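Local coordinates for streptomycin 3''-adenylyltransferase (Enterococcus faecalis, PDB 6SXJ), which transfers the adenylyl group of ATP to the 9-hydroxyl of spectinomycin and so gives the bacterium resistance to this antibiotic, but not to streptomycin, at residues I69-S73 with Y84-T88; E181-I185 with W236-V241; L188-I192 with L248-L252; K203-N208 with V226-L230; E217-I222 with L243-L248. One frame throughout, in Å; residues are numbered along the deposited sequence.

Contact 1 (I69-S73 with Y84-T88); sequences IRPIS and YIELT
Ile69-Ser73 leads out of helix 59-69, and Tyr84-Thr88 enters strand 85-91. Ile69 is still helical. Ile72 N bonds to Ile69 O at 3.1 Å, and Ser73 turns extended (-110/148). The backbones come nearest at Ser73 and Ile85, with CA atoms 5.3 Å apart. Ile85 and Leu87 point their CB atoms toward the helix end, while Glu86 points away.

Three apolar pairs form the bulk of the contact. Ile69 (m, t) sets CG2 4.1 Å from Ile85 CG2 and CD1 4.3 Å from Leu87 CD1. Ile72 (p, t) brings CD1 to 4.1 Å from CD1 of Ile85 (m, t).

The polar link is a single weak hydrogen bond from Ile85 N to Ser73 OG, 3.4 Å long at 168°. The stronger partner of Ser73 OG is Glu110, outside the two segments.

The end of helix 59-69 and the turn after it thus pack on the sheet of the nucleotidyltransferase domain. The chemistry is mainly aliphatic, so burial of isoleucine and leucine probably holds the pair.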
# COMPACT_ATOMS: atom_id res chain seq x y z
N ILE A 69 -16.10 7.40 -3.28
CA ILE A 69 -15.09 7.23 -2.24
C ILE A 69 -14.45 8.56 -1.88
O ILE A 69 -14.05 8.78 -0.73
CB ILE A 69 -14.03 6.20 -2.67
CG1 ILE A 69 -14.67 4.82 -2.79
CG2 ILE A 69 -12.90 6.19 -1.65
CD1 ILE A 69 -13.68 3.72 -3.13
N ARG A 70 -14.33 9.47 -2.84
CA ARG A 70 -13.53 10.67 -2.62
C ARG A 70 -14.01 11.51 -1.44
O ARG A 70 -13.15 12.00 -0.68
CB ARG A 70 -13.52 11.52 -3.90
CG ARG A 70 -13.06 12.96 -3.70
CD ARG A 70 -12.74 13.62 -5.04
NE ARG A 70 -13.75 13.32 -6.04
CZ ARG A 70 -13.51 13.21 -7.34
NH1 ARG A 70 -12.28 13.38 -7.81
NH2 ARG A 70 -14.51 12.94 -8.18
N PRO A 71 -15.31 11.71 -1.22
CA PRO A 71 -15.73 12.60 -0.12
C PRO A 71 -15.43 12.05 1.26
O PRO A 71 -15.36 12.82 2.22
CB PRO A 71 -17.25 12.75 -0.32
CG PRO A 71 -17.57 12.04 -1.63
CD PRO A 71 -16.46 11.08 -1.89
N ILE A 72 -15.26 10.73 1.39
CA ILE A 72 -15.13 10.10 2.70
C ILE A 72 -13.70 9.69 2.99
O ILE A 72 -13.45 9.01 3.99
CB ILE A 72 -16.09 8.91 2.82
CG1 ILE A 72 -15.78 7.86 1.76
CG2 ILE A 72 -17.53 9.36 2.67
CD1 ILE A 72 -16.31 6.48 2.11
N SER A 73 -12.76 10.06 2.14
CA SER A 73 -11.36 9.75 2.36
C SER A 73 -10.61 11.03 2.69
O SER A 73 -10.95 12.10 2.17
CB SER A 73 -10.74 9.08 1.12
OG SER A 73 -9.33 9.17 1.11
N TYR A 84 -6.66 8.11 5.42
CA TYR A 84 -6.57 7.82 3.99
C TYR A 84 -7.25 6.50 3.70
O TYR A 84 -7.06 5.52 4.43
CB TYR A 84 -5.11 7.74 3.54
CG TYR A 84 -4.36 9.05 3.52
CD1 TYR A 84 -4.78 10.10 2.71
CD2 TYR A 84 -3.23 9.23 4.29
CE1 TYR A 84 -4.09 11.29 2.69
CE2 TYR A 84 -2.53 10.41 4.28
CZ TYR A 84 -2.96 11.44 3.48
OH TYR A 84 -2.25 12.62 3.47
N ILE A 85 -8.04 6.46 2.64
CA ILE A 85 -8.56 5.21 2.10
C ILE A 85 -7.73 4.81 0.87
O ILE A 85 -7.56 5.61 -0.05
CB ILE A 85 -10.05 5.34 1.73
CG1 ILE A 85 -10.90 5.52 3.00
CG2 ILE A 85 -10.52 4.11 0.97
CD1 ILE A 85 -12.30 5.87 2.69
N GLU A 86 -7.24 3.58 0.87
CA GLU A 86 -6.61 2.96 -0.28
C GLU A 86 -7.40 1.70 -0.58
O GLU A 86 -7.63 0.89 0.32
CB GLU A 86 -5.15 2.64 0.03
CG GLU A 86 -4.21 2.73 -1.14
CD GLU A 86 -2.77 2.66 -0.67
OE1 GLU A 86 -2.30 3.63 -0.03
OE2 GLU A 86 -2.13 1.61 -0.90
N LEU A 87 -7.84 1.56 -1.82
CA LEU A 87 -8.68 0.43 -2.20
C LEU A 87 -8.25 -0.11 -3.55
O LEU A 87 -8.22 0.63 -4.54
CB LEU A 87 -10.16 0.84 -2.27
CG LEU A 87 -11.16 -0.28 -2.52
CD1 LEU A 87 -12.40 -0.09 -1.63
CD2 LEU A 87 -11.57 -0.32 -3.96
N THR A 88 -7.98 -1.42 -3.60
CA THR A 88 -7.59 -2.13 -4.80
C THR A 88 -8.63 -3.19 -5.14
O THR A 88 -9.15 -3.86 -4.24
CB THR A 88 -6.23 -2.82 -4.63
OG1 THR A 88 -5.23 -1.84 -4.33
CG2 THR A 88 -5.85 -3.57 -5.89

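Contact 2 (E181-I185 with W236-V241); sequences ETNSI and WTNENV
A helix start and an interhelical loop meet here in the helical C-terminal domain, around the indole of Trp236. Glu181-Ile185 is the first part of helix 181-196, with Ile185 N bonded to Glu181 O at 3.0 Å. Trp236-Val241 belongs to the connection from helix 216-229 to helix 241-253. It bends back on itself: Glu239 N makes a weak bond to Trp236 O at 3.1 Å, and Asn240 (-91/74) centres an inverse gamma turn. The closest CA atoms are those of Glu181 and Val241, 7.4 Å apart.

Trp236 has chi1 -57° and chi2 90°. Glu181 (chi1 m, chi2 p) lays CB over the five-membered ring in a CH-pi contact, 3.8 Å from the centroid and 2° off the normal. Thr182 OG1 lies at the ring edge. Trp236 NE1 gives it a weak hydrogen bond of 3.2 Å with an angle of 125°, and Ser228 is a second partner of this hydroxyl. Ile185 (m, t) has CD1 4.1 Å from Trp236 CH2 and 4.1 Å from Val241 CG1. Glu181 CG lies 4.0 Å from Val241 CG2.

Through Trp236, the loop between helices 216-229 and 241-253 closes over the start of helix 181-196 in the helical bundle of the C-terminal domain.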
# COMPACT_ATOMS: atom_id res chain seq x y z
N GLU A 181 11.65 11.83 0.05
CA GLU A 181 12.78 11.17 0.71
C GLU A 181 12.31 10.25 1.82
O GLU A 181 12.70 9.08 1.88
CB GLU A 181 13.74 12.21 1.28
CG GLU A 181 14.54 12.95 0.24
CD GLU A 181 13.77 14.11 -0.35
OE1 GLU A 181 12.52 14.10 -0.24
OE2 GLU A 181 14.40 15.01 -0.93
N THR A 182 11.48 10.77 2.73
CA THR A 182 11.08 9.99 3.90
C THR A 182 10.44 8.67 3.50
O THR A 182 10.75 7.62 4.08
CB THR A 182 10.13 10.81 4.78
OG1 THR A 182 10.68 12.11 5.02
CG2 THR A 182 9.90 10.10 6.10
N ASN A 183 9.55 8.70 2.51
CA ASN A 183 8.92 7.46 2.06
C ASN A 183 9.98 6.47 1.58
O ASN A 183 9.99 5.30 1.99
CB ASN A 183 7.92 7.75 0.94
CG ASN A 183 7.02 8.93 1.26
OD1 ASN A 183 7.48 9.98 1.69
ND2 ASN A 183 5.72 8.76 1.03
N SER A 184 10.90 6.94 0.73
CA SER A 184 11.86 6.04 0.10
C SER A 184 12.78 5.39 1.14
O SER A 184 13.01 4.18 1.11
CB SER A 184 12.68 6.81 -0.94
OG SER A 184 11.90 7.06 -2.10
N ILE A 185 13.30 6.19 2.07
CA ILE A 185 14.18 5.64 3.10
C ILE A 185 13.47 4.55 3.88
O ILE A 185 13.99 3.43 4.03
CB ILE A 185 14.67 6.76 4.04
CG1 ILE A 185 15.52 7.78 3.29
CG2 ILE A 185 15.46 6.16 5.19
CD1 ILE A 185 16.02 8.91 4.15
N TRP A 236 14.97 18.25 3.76
CA TRP A 236 16.12 17.41 3.45
C TRP A 236 17.14 18.09 2.54
O TRP A 236 18.09 17.43 2.11
CB TRP A 236 15.66 16.12 2.78
CG TRP A 236 14.68 15.30 3.56
CD1 TRP A 236 13.32 15.39 3.51
CD2 TRP A 236 14.99 14.25 4.47
NE1 TRP A 236 12.76 14.46 4.35
CE2 TRP A 236 13.76 13.74 4.95
CE3 TRP A 236 16.18 13.68 4.94
CZ2 TRP A 236 13.69 12.70 5.87
CZ3 TRP A 236 16.11 12.65 5.85
CH2 TRP A 236 14.88 12.17 6.31
N THR A 237 16.96 19.37 2.22
CA THR A 237 17.73 19.98 1.14
C THR A 237 19.23 19.99 1.40
O THR A 237 19.99 20.22 0.46
CB THR A 237 17.24 21.41 0.88
OG1 THR A 237 17.25 22.15 2.11
CG2 THR A 237 15.82 21.39 0.32
N ASN A 238 19.67 19.73 2.64
CA ASN A 238 21.09 19.66 2.94
C ASN A 238 21.53 18.33 3.52
O ASN A 238 22.74 18.11 3.67
CB ASN A 238 21.49 20.78 3.92
CG ASN A 238 21.71 22.11 3.23
OD1 ASN A 238 20.76 22.85 2.98
ND2 ASN A 238 22.96 22.41 2.91
N GLU A 239 20.60 17.44 3.85
CA GLU A 239 20.97 16.09 4.26
C GLU A 239 21.47 15.30 3.05
O GLU A 239 21.01 15.50 1.92
CB GLU A 239 19.79 15.37 4.90
CG GLU A 239 19.26 16.04 6.17
CD GLU A 239 20.22 15.89 7.34
OE1 GLU A 239 20.66 14.76 7.61
OE2 GLU A 239 20.52 16.92 7.99
N ASN A 240 22.41 14.39 3.30
CA ASN A 240 22.99 13.56 2.25
C ASN A 240 22.19 12.26 2.14
O ASN A 240 22.62 11.18 2.55
CB ASN A 240 24.46 13.30 2.53
CG ASN A 240 25.32 14.51 2.23
OD1 ASN A 240 25.05 15.26 1.29
ND2 ASN A 240 26.35 14.71 3.03
N VAL A 241 20.99 12.39 1.58
CA VAL A 241 20.10 11.24 1.46
C VAL A 241 20.67 10.21 0.50
O VAL A 241 20.39 9.01 0.63
CB VAL A 241 18.70 11.71 1.00
CG1 VAL A 241 17.79 10.52 0.78
CG2 VAL A 241 18.10 12.68 2.02

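Contact 3 (L188-I192 with L248-L252)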
# COMPACT_ATOMS: atom_id res chain seq x y z
N LEU A 188 12.57 1.32 1.95
CA LEU A 188 13.73 0.44 1.89
C LEU A 188 13.97 -0.25 3.22
O LEU A 188 14.31 -1.43 3.27
CB LEU A 188 14.97 1.23 1.47
CG LEU A 188 15.09 1.65 0.01
CD1 LEU A 188 16.21 2.66 -0.14
CD2 LEU A 188 15.31 0.48 -0.89
N CYS A 189 13.80 0.48 4.33
CA CYS A 189 13.93 -0.14 5.64
C CYS A 189 12.88 -1.24 5.82
O CYS A 189 13.20 -2.36 6.24
CB CYS A 189 13.79 0.91 6.74
SG CYS A 189 15.20 2.03 6.86
N ARG A 190 11.62 -0.93 5.53
CA ARG A 190 10.59 -1.96 5.47
C ARG A 190 11.02 -3.08 4.53
O ARG A 190 10.95 -4.27 4.87
CB ARG A 190 9.26 -1.35 5.02
CG ARG A 190 8.05 -2.27 5.19
CD ARG A 190 6.81 -1.72 4.51
NE ARG A 190 6.91 -1.71 3.05
CZ ARG A 190 6.87 -2.79 2.27
NH1 ARG A 190 6.73 -4.00 2.80
NH2 ARG A 190 6.97 -2.66 0.95
N MET A 191 11.48 -2.71 3.33
CA MET A 191 11.88 -3.70 2.32
C MET A 191 12.90 -4.67 2.86
O MET A 191 12.87 -5.87 2.55
CB MET A 191 12.47 -2.99 1.11
CG MET A 191 11.49 -2.36 0.16
SD MET A 191 12.35 -1.91 -1.34
CE MET A 191 11.02 -1.58 -2.47
N ILE A 192 13.84 -4.19 3.68
CA ILE A 192 14.93 -5.02 4.16
C ILE A 192 14.42 -6.04 5.18
O ILE A 192 14.73 -7.23 5.11
CB ILE A 192 16.05 -4.15 4.75
CG1 ILE A 192 16.85 -3.50 3.62
CG2 ILE A 192 16.95 -4.98 5.65
CD1 ILE A 192 17.68 -2.32 4.06
N LEU A 248 21.24 1.55 2.14
CA LEU A 248 20.09 0.67 2.30
C LEU A 248 19.92 -0.23 1.08
O LEU A 248 19.57 -1.41 1.22
CB LEU A 248 18.82 1.50 2.52
CG LEU A 248 18.81 2.29 3.83
CD1 LEU A 248 17.61 3.21 3.92
CD2 LEU A 248 18.85 1.31 4.98
N ASN A 249 20.15 0.31 -0.11
CA ASN A 249 20.00 -0.49 -1.32
C ASN A 249 21.02 -1.62 -1.36
O ASN A 249 20.68 -2.78 -1.60
CB ASN A 249 20.14 0.40 -2.56
CG ASN A 249 19.76 -0.31 -3.84
OD1 ASN A 249 18.71 -0.95 -3.91
ND2 ASN A 249 20.60 -0.19 -4.85
N ASN A 250 22.30 -1.30 -1.12
CA ASN A 250 23.32 -2.34 -1.12
C ASN A 250 23.04 -3.37 -0.02
O ASN A 250 23.07 -4.58 -0.28
CB ASN A 250 24.70 -1.71 -0.95
CG ASN A 250 25.18 -1.03 -2.23
OD1 ASN A 250 25.58 0.14 -2.22
ND2 ASN A 250 25.15 -1.76 -3.35
N ARG A 251 22.75 -2.91 1.19
CA ARG A 251 22.33 -3.83 2.25
C ARG A 251 21.20 -4.74 1.77
O ARG A 251 21.21 -5.94 2.04
CB ARG A 251 21.88 -3.02 3.47
CG ARG A 251 21.67 -3.80 4.76
CD ARG A 251 20.92 -2.92 5.75
NE ARG A 251 21.27 -3.17 7.15
CZ ARG A 251 20.96 -4.29 7.80
NH1 ARG A 251 20.31 -5.27 7.18
NH2 ARG A 251 21.30 -4.42 9.07
N LEU A 252 20.24 -4.17 1.04
CA LEU A 252 19.12 -4.97 0.53
C LEU A 252 19.58 -5.93 -0.55
O LEU A 252 19.15 -7.09 -0.58
CB LEU A 252 18.03 -4.04 0.00
CG LEU A 252 16.83 -4.63 -0.74
CD1 LEU A 252 16.08 -5.63 0.12
CD2 LEU A 252 15.91 -3.50 -1.20
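Both segments are helical throughout, and their axes run nearly parallel. The N-to-C directions differ by 15°, the signed crossing angle is 15°, and the axes approach to 9.8 Å. The CA atoms pair in register one helical turn apart: Leu188 with Leu248 at 6.4 Å, and Ile192 with Leu252 at 5.5 Å. Leu188-Ile192 belongs to helix 181-196 and Leu248-Leu252 to helix 241-253.

The interface is built from apolar side chains, with no hydrogen bond across it. Ile192 has the largest covered area. Its CD1 is 3.5 Å from Leu248 O and 3.9 Å from Leu248 CD2, and its CG1 is 3.8 Å from Leu252 CB. Leu188 reaches both leucines: CD1 is 3.9 Å from Leu248 CB, and CD2 is 4.0 Å from Leu252 CD2. Two sulfur atoms add to the packing. Cys189 SG lies 4.0 Å from Leu248 CD1, and Met191 SD lies 3.9 Å from Leu252 CD2. At the margin, Arg251 passes Ile192, with NH1 3.7 Å from Ile192 CG2, and its NE bonds to Tyr247 OH.

Helix 159-173 packs against Leu188, Met191 and Leu252. Ile222 of helix 216-229 touches Cys189 and Leu248. Aliphatic packing of near-parallel helices, covered by further helices, is typical of the core of a helical bundle such as this C-terminal domain.

Contact 4 (K203-N208 with V226-L230)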
# COMPACT_ATOMS: atom_id res chain seq x y z
N LYS A 203 6.17 1.42 8.51
CA LYS A 203 7.38 2.15 8.16
C LYS A 203 8.10 2.68 9.40
O LYS A 203 9.29 2.43 9.59
CB LYS A 203 7.04 3.31 7.22
CG LYS A 203 6.29 2.92 5.97
CD LYS A 203 5.81 4.15 5.21
CE LYS A 203 6.36 4.18 3.79
NZ LYS A 203 6.21 5.52 3.15
N ASP A 204 7.37 3.41 10.25
CA ASP A 204 8.03 4.05 11.39
C ASP A 204 8.68 3.02 12.31
O ASP A 204 9.74 3.29 12.89
CB ASP A 204 7.03 4.92 12.16
CG ASP A 204 5.70 4.22 12.40
OD1 ASP A 204 5.30 4.13 13.58
OD2 ASP A 204 5.05 3.79 11.43
N ILE A 205 8.09 1.83 12.45
CA ILE A 205 8.71 0.81 13.29
C ILE A 205 9.87 0.15 12.55
O ILE A 205 10.89 -0.20 13.16
CB ILE A 205 7.67 -0.23 13.73
CG1 ILE A 205 6.79 0.33 14.84
CG2 ILE A 205 8.37 -1.51 14.21
CD1 ILE A 205 5.97 1.52 14.43
N ALA A 206 9.73 -0.05 11.24
CA ALA A 206 10.84 -0.58 10.45
C ALA A 206 12.01 0.39 10.42
O ALA A 206 13.17 -0.04 10.38
CB ALA A 206 10.37 -0.89 9.02
N GLY A 207 11.73 1.70 10.47
CA GLY A 207 12.81 2.67 10.41
C GLY A 207 13.72 2.61 11.62
O GLY A 207 14.95 2.62 11.50
N ASN A 208 13.14 2.56 12.82
CA ASN A 208 13.94 2.47 14.04
C ASN A 208 14.54 1.08 14.24
O ASN A 208 15.55 0.96 14.93
CB ASN A 208 13.10 2.86 15.25
CG ASN A 208 12.29 4.13 15.01
OD1 ASN A 208 11.64 4.27 13.98
ND2 ASN A 208 12.34 5.06 15.96
N VAL A 226 11.83 9.00 10.30
CA VAL A 226 10.71 8.61 11.16
C VAL A 226 9.92 9.84 11.60
O VAL A 226 8.69 9.88 11.49
CB VAL A 226 11.23 7.81 12.38
CG1 VAL A 226 10.08 7.51 13.34
CG2 VAL A 226 11.92 6.54 11.93
N ARG A 227 10.63 10.86 12.08
CA ARG A 227 9.97 12.05 12.59
C ARG A 227 9.07 12.69 11.53
O ARG A 227 7.90 12.99 11.79
CB ARG A 227 11.01 13.06 13.09
CG ARG A 227 11.85 12.56 14.26
CD ARG A 227 13.17 13.33 14.39
NE ARG A 227 13.01 14.77 14.22
CZ ARG A 227 13.98 15.66 14.38
NH1 ARG A 227 15.20 15.25 14.72
NH2 ARG A 227 13.75 16.95 14.20
N SER A 228 9.61 12.91 10.33
CA SER A 228 8.83 13.54 9.27
C SER A 228 7.58 12.72 8.96
O SER A 228 6.50 13.28 8.74
CB SER A 228 9.69 13.71 8.02
OG SER A 228 8.89 13.93 6.86
N TYR A 229 7.71 11.39 8.93
CA TYR A 229 6.55 10.53 8.70
C TYR A 229 5.47 10.75 9.74
O TYR A 229 4.28 10.57 9.45
CB TYR A 229 7.01 9.06 8.68
CG TYR A 229 5.89 8.05 8.62
CD1 TYR A 229 5.13 7.88 7.46
CD2 TYR A 229 5.59 7.25 9.71
CE1 TYR A 229 4.10 6.96 7.40
CE2 TYR A 229 4.56 6.32 9.67
CZ TYR A 229 3.82 6.18 8.51
OH TYR A 229 2.81 5.26 8.47
N LEU A 230 5.85 11.16 10.95
CA LEU A 230 4.91 11.48 12.01
C LEU A 230 4.60 12.97 12.08
O LEU A 230 4.12 13.46 13.11
CB LEU A 230 5.44 10.99 13.36
CG LEU A 230 6.05 9.59 13.36
CD1 LEU A 230 6.37 9.12 14.78
CD2 LEU A 230 5.13 8.59 12.67
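Tyr229 carries the largest covered area of this contact. Its chi1 is t (173°) and its chi2 is 71°, which puts the ring beside the start of helix 203-212. Two side chains of that helix meet it obliquely. The m, t start of Lys203 carries its chain along the ring, with CD 4.0 Å from Tyr229 CE1; the same side chain touches Asn183, Leu186 and Thr187 of helix 181-196. The p rotamer of Asp204 brings OD2 to 3.1 Å from Tyr229 CE2. Asp204 CB is 4.2 Å from both Val226 CG1 and Leu230 CD2. A long, weak ion pair links its OD1 to Lys42.

These are helices 203-212 and 216-229 of the C-terminal helical domain, consecutive in the chain. They come closest at Asp204 and Val226, with CA atoms 5.3 Å apart. Gly207 lies at this close approach. The t rotamer of Val226 sets CG2 4.3 Å from Gly207 CA, where a CB would clash with that methyl, and 4.0 Å from Asp204 O. At the C-terminal end of the second helix, Leu230 is the first residue to leave helical phi/psi. Its m, t rotamer still brings CD2 to Asp204.

Contact 5 (E217-I222 with L243-L248)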
# COMPACT_ATOMS: atom_id res chain seq x y z
N GLU A 217 25.93 7.61 10.72
CA GLU A 217 25.49 8.62 9.76
C GLU A 217 24.17 8.22 9.11
O GLU A 217 23.28 9.05 8.91
CB GLU A 217 26.57 8.86 8.70
CG GLU A 217 26.76 7.74 7.68
CD GLU A 217 27.59 8.20 6.48
OE1 GLU A 217 28.50 7.45 6.04
OE2 GLU A 217 27.34 9.32 5.98
N HIS A 218 24.03 6.93 8.78
CA HIS A 218 22.81 6.45 8.16
C HIS A 218 21.68 6.34 9.18
O HIS A 218 20.53 6.69 8.88
CB HIS A 218 23.06 5.09 7.50
CG HIS A 218 24.08 5.13 6.40
ND1 HIS A 218 24.14 6.16 5.48
CD2 HIS A 218 25.08 4.28 6.08
CE1 HIS A 218 25.14 5.93 4.64
NE2 HIS A 218 25.72 4.80 4.99
N ARG A 219 21.98 5.87 10.39
CA ARG A 219 20.98 5.85 11.45
C ARG A 219 20.43 7.24 11.72
O ARG A 219 19.22 7.45 11.76
CB ARG A 219 21.58 5.25 12.72
CG ARG A 219 20.86 5.68 13.99
CD ARG A 219 21.16 4.72 15.12
NE ARG A 219 22.40 5.04 15.80
CZ ARG A 219 23.46 4.23 15.87
NH1 ARG A 219 23.42 3.04 15.28
NH2 ARG A 219 24.54 4.61 16.53
N GLU A 220 21.33 8.22 11.91
CA GLU A 220 20.89 9.60 12.10
C GLU A 220 19.86 10.00 11.05
O GLU A 220 18.79 10.52 11.39
CB GLU A 220 22.10 10.54 12.04
CG GLU A 220 22.84 10.72 13.37
CD GLU A 220 24.15 11.50 13.21
OE1 GLU A 220 25.15 11.14 13.87
OE2 GLU A 220 24.17 12.48 12.44
N ARG A 221 20.15 9.74 9.77
CA ARG A 221 19.23 10.15 8.71
C ARG A 221 17.95 9.31 8.71
O ARG A 221 16.87 9.82 8.42
CB ARG A 221 19.92 10.09 7.35
CG ARG A 221 20.86 11.27 7.07
CD ARG A 221 21.39 11.28 5.64
NE ARG A 221 22.43 10.27 5.42
CZ ARG A 221 23.74 10.51 5.48
NH1 ARG A 221 24.18 11.72 5.77
NH2 ARG A 221 24.61 9.53 5.25
N ILE A 222 18.06 8.02 9.04
CA ILE A 222 16.88 7.16 9.06
C ILE A 222 15.91 7.61 10.15
O ILE A 222 14.69 7.63 9.95
CB ILE A 222 17.30 5.69 9.25
CG1 ILE A 222 17.98 5.17 7.97
CG2 ILE A 222 16.08 4.84 9.60
CD1 ILE A 222 18.43 3.71 8.04
N LEU A 243 23.57 8.94 0.25
CA LEU A 243 24.43 7.95 0.89
C LEU A 243 23.62 6.86 1.57
O LEU A 243 23.93 5.67 1.45
CB LEU A 243 25.35 8.65 1.90
CG LEU A 243 26.10 9.84 1.32
CD1 LEU A 243 26.95 10.53 2.35
CD2 LEU A 243 26.96 9.38 0.14
N THR A 244 22.59 7.25 2.32
CA THR A 244 21.79 6.25 3.03
C THR A 244 20.99 5.40 2.05
O THR A 244 20.88 4.18 2.22
CB THR A 244 20.87 6.94 4.04
OG1 THR A 244 21.66 7.60 5.03
CG2 THR A 244 19.97 5.93 4.70
N ILE A 245 20.40 6.03 1.03
CA ILE A 245 19.73 5.27 -0.02
C ILE A 245 20.68 4.21 -0.58
O ILE A 245 20.34 3.03 -0.69
CB ILE A 245 19.23 6.22 -1.13
CG1 ILE A 245 18.15 7.15 -0.59
CG2 ILE A 245 18.71 5.43 -2.32
CD1 ILE A 245 16.75 6.56 -0.63
N ASN A 246 21.90 4.63 -0.94
CA ASN A 246 22.90 3.69 -1.42
C ASN A 246 23.17 2.61 -0.38
O ASN A 246 23.17 1.42 -0.70
CB ASN A 246 24.19 4.44 -1.77
CG ASN A 246 24.04 5.32 -3.00
OD1 ASN A 246 23.10 5.15 -3.78
ND2 ASN A 246 24.97 6.26 -3.18
N TYR A 247 23.37 3.02 0.87
CA TYR A 247 23.62 2.05 1.93
C TYR A 247 22.47 1.05 2.04
O TYR A 247 22.68 -0.17 2.06
CB TYR A 247 23.81 2.77 3.26
CG TYR A 247 23.68 1.84 4.45
CD1 TYR A 247 24.69 0.93 4.75
CD2 TYR A 247 22.54 1.84 5.25
CE1 TYR A 247 24.58 0.07 5.81
CE2 TYR A 247 22.42 0.98 6.33
CZ TYR A 247 23.45 0.09 6.60
OH TYR A 247 23.36 -0.78 7.66
N LEU A 248 21.24 1.55 2.14
CA LEU A 248 20.09 0.67 2.30
C LEU A 248 19.92 -0.23 1.08
O LEU A 248 19.57 -1.41 1.22
CB LEU A 248 18.82 1.50 2.52
CG LEU A 248 18.81 2.29 3.83
CD1 LEU A 248 17.61 3.21 3.92
CD2 LEU A 248 18.85 1.31 4.98
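His218 lies over the side chain of Tyr247. Tyr247 CB sits above the imidazole face in a CH-pi contact, 3.5 Å from the centroid and 23° off the normal. The two rings are nearly parallel, with planes at 15°, but they are slid apart. Their centroids are 4.5 Å apart and they barely overlap. The closest atoms are His218 CD2 and Tyr247 CG, at 3.3 Å.

Thr244 OG1 is the polar centre. It hydrogen-bonds to His218 ND1 at 2.9 Å, where either atom could be the donor. It also accepts a bond from Arg221 NE, 2.8 Å long and nearly straight at 173°. Arg221 is held on its own helix by a salt bridge from NH2 to Glu217 OE2, 2.8 Å, one turn back. The same NH2 lies 3.5 Å from Leu243 CB. Deeper in, Ile222 CG1 packs 3.9 Å from Thr244 CG2, and Ile222 CD1 lies 3.9 Å from Leu248 CD2. Tyr247 OH bonds to Ser214 and to Arg251.

The axes of segments 217-222 and 243-248 approach to 9.7 Å and cross at -107°, so here the two helices lie steeply across each other. Their CA atoms are nearest at His218 and Thr244, 5.2 Å. Ile185 and Cys189 of helix 181-196 touch Ile222, and Leu188 and Ile192 of that helix touch Leu248. Ala211 of helix 203-212 also packs on Ile222.

In the fold
Contact 1 lies in the nucleotidyltransferase domain, which in this family probably carries the nucleotide-binding site. Contacts 2 to 5 form one cluster in the C-terminal helical domain, with centres 23 to 33 Å from that of contact 1. Contacts 2 and 5 are the closest pair, with centres 9 Å apart; Arg221 of contact 5 lies against Glu239 and Asn240 of contact 2. Contacts 3 and 5 share Leu248. Contact 4 meets contact 2 through a probable hydrogen bond between Thr182 OG1 and Ser228 OG, 3.2 Å. It meets contact 5 where Gly207 O lies 3.1 Å from Ile222 CG2. Contacts 4 and 5 are both nested within the chain segment closed by contact 3.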